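Alpha-1,3-glucanase (Paenibacillus glycanilyticus, PDB 6K0P) hydrolyses alpha-1,3-glucan as an alpha-1,3-glucanase of glycoside hydrolase family 87. Local coordinates at residues Q179-A192 with T208-T220. The protein carries 1 engineered substitution. Sequence-based numbering, arbitrary orientation.
With GLC (alpha-D-glucopyranose), chain D.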
ATOM      1  N   GLN A 179     -15.653  14.859 -16.457  1.00 11.89           N
ATOM      2  CA  GLN A 179     -15.439  14.660 -17.883  1.00 12.89           C
ATOM      3  C   GLN A 179     -16.652  13.967 -18.498  1.00 12.01           C
ATOM      4  O   GLN A 179     -17.154  12.973 -17.959  1.00 11.92           O
ATOM      5  CB  GLN A 179     -14.137  13.873 -18.060  1.00 18.19           C
ATOM      6  CG  GLN A 179     -14.026  12.851 -19.166  1.00 24.73           C
ATOM      7  CD  GLN A 179     -12.745  12.023 -19.007  1.00 25.46           C
ATOM      8  OE1 GLN A 179     -11.665  12.495 -19.356  1.00 28.43           O
ATOM      9  NE2 GLN A 179     -12.857  10.795 -18.482  1.00 15.10           N
ATOM     10  N   ALA A 180     -17.138  14.523 -19.612  1.00 12.08           N
ATOM     11  CA  ALA A 180     -18.327  14.032 -20.296  1.00 11.13           C
ATOM     12  C   ALA A 180     -18.012  12.784 -21.119  1.00 11.57           C
ATOM     13  O   ALA A 180     -16.860  12.393 -21.299  1.00 12.44           O
ATOM     14  CB  ALA A 180     -18.847  15.109 -21.242  1.00 12.96           C
ATOM     15  N   ASN A 181     -19.060  12.174 -21.655  1.00 11.16           N
ATOM     16  CA  ASN A 181     -18.883  11.075 -22.590  1.00  9.74           C
ATOM     17  C   ASN A 181     -17.967  11.540 -23.722  1.00 11.62           C
ATOM     18  O   ASN A 181     -18.264  12.554 -24.367  1.00 12.25           O
ATOM     19  CB  ASN A 181     -20.253  10.679 -23.146  1.00 11.15           C
ATOM     20  CG  ASN A 181     -20.205   9.406 -23.980  1.00 10.64           C
ATOM     21  OD1 ASN A 181     -19.189   9.101 -24.597  1.00 11.81           O
ATOM     22  ND2 ASN A 181     -21.303   8.649 -23.983  1.00 10.79           N
ATOM     23  N   PRO A 182     -16.851  10.855 -23.977  1.00 10.83           N
ATOM     24  CA  PRO A 182     -15.943  11.327 -25.034  1.00 11.74           C
ATOM     25  C   PRO A 182     -16.603  11.391 -26.398  1.00 13.58           C
ATOM     26  O   PRO A 182     -16.256  12.258 -27.211  1.00 16.04           O
ATOM     27  CB  PRO A 182     -14.802  10.298 -25.008  1.00 15.17           C
ATOM     28  CG  PRO A 182     -14.888   9.659 -23.653  1.00 18.42           C
ATOM     29  CD  PRO A 182     -16.342   9.658 -23.288  1.00 13.04           C
ATOM     30  N   ASP A 183     -17.544  10.491 -26.675  1.00 12.58           N
ATOM     31  CA  ASP A 183     -18.279  10.513 -27.934  1.00 13.04           C
ATOM     32  C   ASP A 183     -19.498   9.616 -27.789  1.00 11.69           C
ATOM     33  O   ASP A 183     -19.380   8.382 -27.793  1.00 11.29           O
ATOM     34  CB  ASP A 183     -17.424  10.060 -29.120  1.00 14.06           C
ATOM     35  CG  ASP A 183     -18.135  10.252 -30.458  1.00 14.10           C
ATOM     36  OD1 ASP A 183     -19.380  10.260 -30.493  1.00 15.11           O
ATOM     37  OD2 ASP A 183     -17.437  10.391 -31.482  1.00 19.98           O
ATOM     38  N   PRO A 184     -20.683  10.210 -27.655  1.00 13.61           N
ATOM     39  CA  PRO A 184     -21.905   9.419 -27.478  1.00 15.83           C
ATOM     40  C   PRO A 184     -22.169   8.401 -28.579  1.00 15.19           C
ATOM     41  O   PRO A 184     -22.881   7.422 -28.325  1.00 17.86           O
ATOM     42  CB  PRO A 184     -23.000  10.495 -27.431  1.00 21.56           C
ATOM     43  CG  PRO A 184     -22.294  11.723 -26.929  1.00 20.69           C
ATOM     44  CD  PRO A 184     -20.896  11.653 -27.449  1.00 15.95           C
ATOM     45  N   THR A 185     -21.628   8.590 -29.784  1.00 12.64           N
ATOM     46  CA  THR A 185     -21.840   7.601 -30.838  1.00 13.42           C
ATOM     47  C   THR A 185     -20.875   6.428 -30.757  1.00 14.45           C
ATOM     48  O   THR A 185     -21.070   5.437 -31.470  1.00 17.15           O
ATOM     49  CB  THR A 185     -21.749   8.239 -32.229  1.00 13.99           C
ATOM     50  OG1 THR A 185     -20.383   8.556 -32.522  1.00 16.69           O
ATOM     51  CG2 THR A 185     -22.626   9.500 -32.299  1.00 16.30           C
ATOM     52  N   LYS A 186     -19.844   6.519 -29.915  1.00 12.04           N
ATOM     53  CA  LYS A 186     -18.850   5.466 -29.784  1.00 13.40           C
ATOM     54  C   LYS A 186     -18.812   4.824 -28.411  1.00 15.00           C
ATOM     55  O   LYS A 186     -18.333   3.690 -28.292  1.00 14.46           O
ATOM     56  CB  LYS A 186     -17.452   5.995 -30.132  1.00 15.65           C
ATOM     57  CG  LYS A 186     -17.346   6.444 -31.592  1.00 18.25           C
ATOM     58  CD  LYS A 186     -15.975   7.002 -31.907  1.00 21.56           C
ATOM     59  CE  LYS A 186     -15.952   7.641 -33.290  1.00 26.40           C
ATOM     60  NZ  LYS A 186     -14.662   8.342 -33.541  1.00 31.06           N
ATOM     61  N   TYR A 187     -19.302   5.498 -27.379  1.00 11.19           N
ATOM     62  CA  TYR A 187     -19.320   4.962 -26.020  1.00  9.48           C
ATOM     63  C   TYR A 187     -20.768   4.901 -25.558  1.00 10.92           C
ATOM     64  O   TYR A 187     -21.422   5.942 -25.415  1.00 12.02           O
ATOM     65  CB  TYR A 187     -18.497   5.850 -25.082  1.00 10.93           C
ATOM     66  CG  TYR A 187     -17.028   5.907 -25.433  1.00 11.82           C
ATOM     67  CD1 TYR A 187     -16.564   6.789 -26.398  1.00 11.74           C
ATOM     68  CD2 TYR A 187     -16.106   5.068 -24.805  1.00 11.73           C
ATOM     69  CE1 TYR A 187     -15.218   6.845 -26.741  1.00 14.31           C
ATOM     70  CE2 TYR A 187     -14.757   5.116 -25.138  1.00 12.91           C
ATOM     71  CZ  TYR A 187     -14.322   6.008 -26.111  1.00 13.51           C
ATOM     72  OH  TYR A 187     -12.992   6.090 -26.461  1.00 16.06           O
ATOM     73  N   VAL A 188     -21.270   3.686 -25.336  1.00 10.26           N
ATOM     74  CA  VAL A 188     -22.634   3.505 -24.840  1.00 10.83           C
ATOM     75  C   VAL A 188     -22.696   3.994 -23.397  1.00 10.78           C
ATOM     76  O   VAL A 188     -21.934   3.535 -22.540  1.00 11.75           O
ATOM     77  CB  VAL A 188     -23.049   2.031 -24.931  1.00 11.17           C
ATOM     78  CG1 VAL A 188     -24.480   1.858 -24.435  1.00 13.67           C
ATOM     79  CG2 VAL A 188     -22.908   1.519 -26.369  1.00 13.95           C
ATOM     80  N   ALA A 189     -23.612   4.916 -23.111  1.00 12.98           N
ATOM     81  CA  ALA A 189     -23.683   5.485 -21.768  1.00 11.97           C
ATOM     82  C   ALA A 189     -24.503   4.612 -20.828  1.00 12.25           C
ATOM     83  O   ALA A 189     -25.648   4.250 -21.130  1.00 14.38           O
ATOM     84  CB  ALA A 189     -24.286   6.891 -21.804  1.00 13.08           C
ATOM     85  N   VAL A 190     -23.908   4.278 -19.681  1.00 12.31           N
ATOM     86  CA  VAL A 190     -24.699   3.831 -18.549  1.00 12.16           C
ATOM     87  C   VAL A 190     -25.602   4.990 -18.131  1.00 12.11           C
ATOM     88  O   VAL A 190     -25.251   6.167 -18.288  1.00 13.25           O
ATOM     89  CB  VAL A 190     -23.737   3.407 -17.423  1.00 11.93           C
ATOM     90  CG1 VAL A 190     -24.478   3.140 -16.113  1.00 14.09           C
ATOM     91  CG2 VAL A 190     -22.936   2.173 -17.870  1.00 12.45           C
ATOM     92  N   SER A 191     -26.792   4.660 -17.634  1.00 13.44           N
ATOM     93  CA  SER A 191     -27.757   5.679 -17.248  1.00 12.76           C
ATOM     94  C   SER A 191     -28.626   5.130 -16.128  1.00 12.67           C
ATOM     95  O   SER A 191     -28.504   3.970 -15.734  1.00 14.49           O
ATOM     96  CB  SER A 191     -28.651   6.047 -18.431  1.00 13.78           C
ATOM     97  OG  SER A 191     -29.584   4.999 -18.650  1.00 16.12           O
ATOM     98  N   ALA A 192     -29.537   5.976 -15.637  1.00 14.36           N
ATOM     99  CA  ALA A 192     -30.463   5.551 -14.590  1.00 14.51           C
ATOM    100  C   ALA A 192     -31.254   4.305 -14.981  1.00 18.10           C
ATOM    101  O   ALA A 192     -31.680   3.549 -14.103  1.00 19.97           O
ATOM    102  CB  ALA A 192     -31.405   6.696 -14.219  1.00 14.17           C
ATOM    103  N   THR A 208     -19.289  -0.590 -34.227  1.00 18.42           N
ATOM    104  CA  THR A 208     -18.873   0.802 -34.259  1.00 20.10           C
ATOM    105  C   THR A 208     -18.613   1.377 -32.872  1.00 20.30           C
ATOM    106  O   THR A 208     -18.103   2.500 -32.774  1.00 20.66           O
ATOM    107  CB  THR A 208     -19.922   1.651 -34.977  1.00 21.66           C
ATOM    108  OG1 THR A 208     -21.080   1.792 -34.145  1.00 24.10           O
ATOM    109  CG2 THR A 208     -20.314   0.996 -36.304  1.00 28.28           C
ATOM    110  N   LYS A 209     -18.933   0.646 -31.803  1.00 15.98           N
ATOM    111  CA  LYS A 209     -18.720   1.159 -30.456  1.00 14.15           C
ATOM    112  C   LYS A 209     -17.315   0.824 -29.979  1.00 15.38           C
ATOM    113  O   LYS A 209     -16.789  -0.256 -30.260  1.00 15.31           O
ATOM    114  CB  LYS A 209     -19.742   0.590 -29.470  1.00 13.38           C
ATOM    115  CG  LYS A 209     -21.189   0.794 -29.876  1.00 17.59           C
ATOM    116  CD  LYS A 209     -21.557   2.256 -29.991  1.00 23.55           C
ATOM    117  CE  LYS A 209     -23.017   2.367 -30.409  1.00 23.52           C
ATOM    118  NZ  LYS A 209     -23.349   3.706 -30.942  1.00 18.27           N
ATOM    119  N   LYS A 210     -16.709   1.767 -29.255  1.00 14.37           N
ATOM    120  CA  LYS A 210     -15.410   1.555 -28.629  1.00 13.11           C
ATOM    121  C   LYS A 210     -15.518   1.051 -27.200  1.00 13.72           C
ATOM    122  O   LYS A 210     -14.550   0.482 -26.679  1.00 13.49           O
ATOM    123  CB  LYS A 210     -14.629   2.871 -28.594  1.00 17.22           C
ATOM    124  CG  LYS A 210     -14.263   3.417 -29.962  1.00 20.53           C
ATOM    125  CD  LYS A 210     -12.941   4.160 -29.875  1.00 33.84           C
ATOM    126  CE  LYS A 210     -13.004   5.505 -30.565  1.00 37.58           C
ATOM    127  NZ  LYS A 210     -12.140   6.507 -29.877  1.00 32.38           N
ATOM    128  N   GLY A 211     -16.655   1.266 -26.549  1.00 12.36           N
ATOM    129  CA  GLY A 211     -16.793   0.850 -25.163  1.00 10.66           C
ATOM    130  C   GLY A 211     -18.018   1.468 -24.536  1.00 11.64           C
ATOM    131  O   GLY A 211     -19.029   1.713 -25.212  1.00 11.29           O
ATOM    132  N   ILE A 212     -17.920   1.709 -23.228  1.00 10.76           N
ATOM    133  CA  ILE A 212     -19.005   2.305 -22.465  1.00 10.40           C
ATOM    134  C   ILE A 212     -18.487   3.506 -21.693  1.00 10.85           C
ATOM    135  O   ILE A 212     -17.294   3.608 -21.384  1.00 11.83           O
ATOM    136  CB  ILE A 212     -19.699   1.308 -21.511  1.00 10.68           C
ATOM    137  CG1 ILE A 212     -18.768   0.889 -20.366  1.00 11.62           C
ATOM    138  CG2 ILE A 212     -20.214   0.101 -22.284  1.00 11.92           C
ATOM    139  CD1 ILE A 212     -19.494   0.152 -19.221  1.00 12.31           C
ATOM    140  N   TYR A 213     -19.401   4.424 -21.403  1.00 10.53           N
ATOM    141  CA  TYR A 213     -19.139   5.580 -20.563  1.00  9.65           C
ATOM    142  C   TYR A 213     -20.018   5.470 -19.331  1.00  9.19           C
ATOM    143  O   TYR A 213     -21.223   5.207 -19.442  1.00 11.25           O
ATOM    144  CB  TYR A 213     -19.474   6.871 -21.314  1.00  9.95           C
ATOM    145  CG  TYR A 213     -19.425   8.111 -20.454  1.00 10.93           C
ATOM    146  CD1 TYR A 213     -18.212   8.612 -19.981  1.00 10.05           C
ATOM    147  CD2 TYR A 213     -20.595   8.789 -20.115  1.00 12.01           C
ATOM    148  CE1 TYR A 213     -18.173   9.759 -19.193  1.00 10.03           C
ATOM    149  CE2 TYR A 213     -20.557   9.939 -19.343  1.00 10.90           C
ATOM    150  CZ  TYR A 213     -19.352  10.413 -18.885  1.00 11.00           C
ATOM    151  OH  TYR A 213     -19.343  11.559 -18.119  1.00 11.22           O
ATOM    152  N   ILE A 214     -19.417   5.664 -18.162  1.00 10.55           N
ATOM    153  CA  ILE A 214     -20.148   5.610 -16.902  1.00 11.76           C
ATOM    154  C   ILE A 214     -20.168   7.019 -16.318  1.00 10.14           C
ATOM    155  O   ILE A 214     -19.118   7.531 -15.896  1.00 10.36           O
ATOM    156  CB  ILE A 214     -19.546   4.598 -15.923  1.00 10.69           C
ATOM    157  CG1 ILE A 214     -19.290   3.266 -16.632  1.00  9.74           C
ATOM    158  CG2 ILE A 214     -20.486   4.394 -14.741  1.00 10.88           C
ATOM    159  CD1 ILE A 214     -18.737   2.149 -15.720  1.00 12.96           C
ATOM    160  N   PRO A 215     -21.316   7.683 -16.294  1.00 10.78           N
ATOM    161  CA  PRO A 215     -21.363   9.094 -15.899  1.00 11.62           C
ATOM    162  C   PRO A 215     -21.077   9.277 -14.419  1.00 10.68           C
ATOM    163  O   PRO A 215     -20.965   8.327 -13.640  1.00 10.94           O
ATOM    164  CB  PRO A 215     -22.810   9.506 -16.199  1.00 13.27           C
ATOM    165  CG  PRO A 215     -23.378   8.432 -17.051  1.00 17.40           C
ATOM    166  CD  PRO A 215     -22.621   7.172 -16.739  1.00 12.22           C
ATOM    167  N   ALA A 216     -20.983  10.546 -14.027  1.00 11.36           N
ATOM    168  CA  ALA A 216     -20.935  10.875 -12.610  1.00 12.38           C
ATOM    169  C   ALA A 216     -22.133  10.256 -11.904  1.00 10.87           C
ATOM    170  O   ALA A 216     -23.246  10.223 -12.446  1.00 12.82           O
ATOM    171  CB  ALA A 216     -20.966  12.397 -12.442  1.00 13.18           C
ATOM    172  N   GLY A 217     -21.900   9.745 -10.697  1.00 11.59           N
ATOM    173  CA  GLY A 217     -22.972   9.163  -9.921  1.00 11.49           C
ATOM    174  C   GLY A 217     -22.528   7.952  -9.139  1.00 12.28           C
ATOM    175  O   GLY A 217     -21.341   7.619  -9.138  1.00 12.99           O
ATOM    176  N   GLU A 218     -23.464   7.299  -8.461  1.00 11.57           N
ATOM    177  CA  GLU A 218     -23.209   6.041  -7.780  1.00 12.14           C
ATOM    178  C   GLU A 218     -23.938   4.943  -8.531  1.00 16.15           C
ATOM    179  O   GLU A 218     -25.153   5.030  -8.740  1.00 19.25           O
ATOM    180  CB  GLU A 218     -23.707   6.080  -6.339  1.00 13.09           C
ATOM    181  CG  GLU A 218     -23.019   7.101  -5.449  1.00 12.90           C
ATOM    182  CD  GLU A 218     -23.505   6.990  -4.017  1.00 17.57           C
ATOM    183  OE1 GLU A 218     -24.076   5.933  -3.673  1.00 21.23           O
ATOM    184  OE2 GLU A 218     -23.299   7.937  -3.241  1.00 22.87           O
ATOM    185  N   TRP A 219     -23.200   3.907  -8.916  1.00 12.27           N
ATOM    186  CA  TRP A 219     -23.707   2.858  -9.793  1.00 11.87           C
ATOM    187  C   TRP A 219     -23.444   1.523  -9.121  1.00 13.70           C
ATOM    188  O   TRP A 219     -22.291   1.200  -8.814  1.00 12.92           O
ATOM    189  CB  TRP A 219     -23.003   2.936 -11.148  1.00 12.85           C
ATOM    190  CG  TRP A 219     -23.111   4.308 -11.734  1.00 10.28           C
ATOM    191  CD1 TRP A 219     -22.157   5.290 -11.728  1.00 11.95           C
ATOM    192  CD2 TRP A 219     -24.264   4.869 -12.369  1.00 11.71           C
ATOM    193  NE1 TRP A 219     -22.647   6.418 -12.339  1.00 12.03           N
ATOM    194  CE2 TRP A 219     -23.934   6.182 -12.746  1.00 12.81           C
ATOM    195  CE3 TRP A 219     -25.539   4.379 -12.665  1.00 13.68           C
ATOM    196  CZ2 TRP A 219     -24.833   7.019 -13.399  1.00 15.15           C
ATOM    197  CZ3 TRP A 219     -26.436   5.216 -13.321  1.00 15.70           C
ATOM    198  CH2 TRP A 219     -26.075   6.515 -13.680  1.00 16.66           C
ATOM    199  N   THR A 220     -24.503   0.757  -8.878  1.00 13.77           N
ATOM    200  CA  THR A 220     -24.343  -0.510  -8.179  1.00 12.82           C
ATOM    201  C   THR A 220     -23.532  -1.478  -9.027  1.00 12.91           C
ATOM    202  O   THR A 220     -23.809  -1.670 -10.217  1.00 14.61           O
ATOM    203  CB  THR A 220     -25.712  -1.118  -7.883  1.00 15.08           C
ATOM    204  OG1 THR A 220     -26.373  -0.328  -6.890  1.00 16.77           O
ATOM    205  CG2 THR A 220     -25.566  -2.558  -7.366  1.00 14.91           C
TER
HETATM  206  C1  GLC D   1     -20.756   8.137  -0.884  1.00 23.91           C
HETATM  207  C2  GLC D   1     -20.705   7.246   0.341  1.00 24.29           C
HETATM  208  C3  GLC D   1     -20.633   7.971   1.691  1.00 21.51           C
HETATM  209  C4  GLC D   1     -19.668   9.106   1.568  1.00 21.82           C
HETATM  210  C5  GLC D   1     -20.158  10.006   0.473  1.00 21.95           C
HETATM  211  C6  GLC D   1     -19.340  11.284   0.354  1.00 20.77           C
HETATM  212  O1  GLC D   1     -22.020   8.568  -1.069  1.00 21.72           O
HETATM  213  O2  GLC D   1     -21.777   6.342   0.282  1.00 23.33           O
HETATM  214  O3  GLC D   1     -20.001   7.129   2.616  1.00 19.87           O
HETATM  215  O4  GLC D   1     -19.651   9.813   2.774  1.00 19.15           O
HETATM  216  O5  GLC D   1     -19.962   9.286  -0.707  1.00 23.97           O
HETATM  217  O6  GLC D   1     -17.971  11.070   0.116  1.00 20.69           O
HETATM  218  O   HOH W   1     -23.226   4.863 -28.303  1.00 22.35           O
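Tyr213 has the backbone of Asn181 laid over one face of its ring, with Asn181 CA 3.5 Å above the centre, and Pro215 N on the opposite face. The Asn181 amide lies only 25° from parallel to the ring, and CB makes a CH-pi contact. At the ring's edge the phenol OH gives a 2.6 Å hydrogen bond to Gln179 O, meeting a lone pair in the carbonyl plane; a tyrosine suits this place because its flat ring supports the incoming chain while its hydroxyl ties it down. Asn181 ND2 donates to Tyr187 O (175°) and OD1 accepts from Asp183 N in an Asx turn, so asparagine holds both ends of its amide. The Tyr187 ring lies between Pro182 CG and Lys210 CB, on opposite faces and both toward the rim, with Asp183 O in plane at its edge; its hydroxyl bonds Glu233. Just past strand 187-189, Val190 offers methyl CG1 to a face of the Trp219 indole, 3.8 Å from CE3; Trp219 NE1 bonds Pro215 O.

Strands 187-189 and 211-214 run parallel, the chain between them passing through helix 196-204, at one end of what is probably the parallel beta-helix of this pectate-lyase-like clan. Val188 N donates to Gly211 O, Tyr213 N to Val188 O (2.9 Å), and Val190 N to Tyr213 O. Branched Val188 and Ile212 share the face under the helix, both touching Ala199. Lys209, bent at chi2 (-61°), is long enough to pass Val188 CG2 before NZ reaches Thr185 O (2.9 Å), while a water links NZ to Pro184 O. Past the turn, Glu218 OE2 accepts a 2.6 Å hydrogen bond from O1 of the bound glucose.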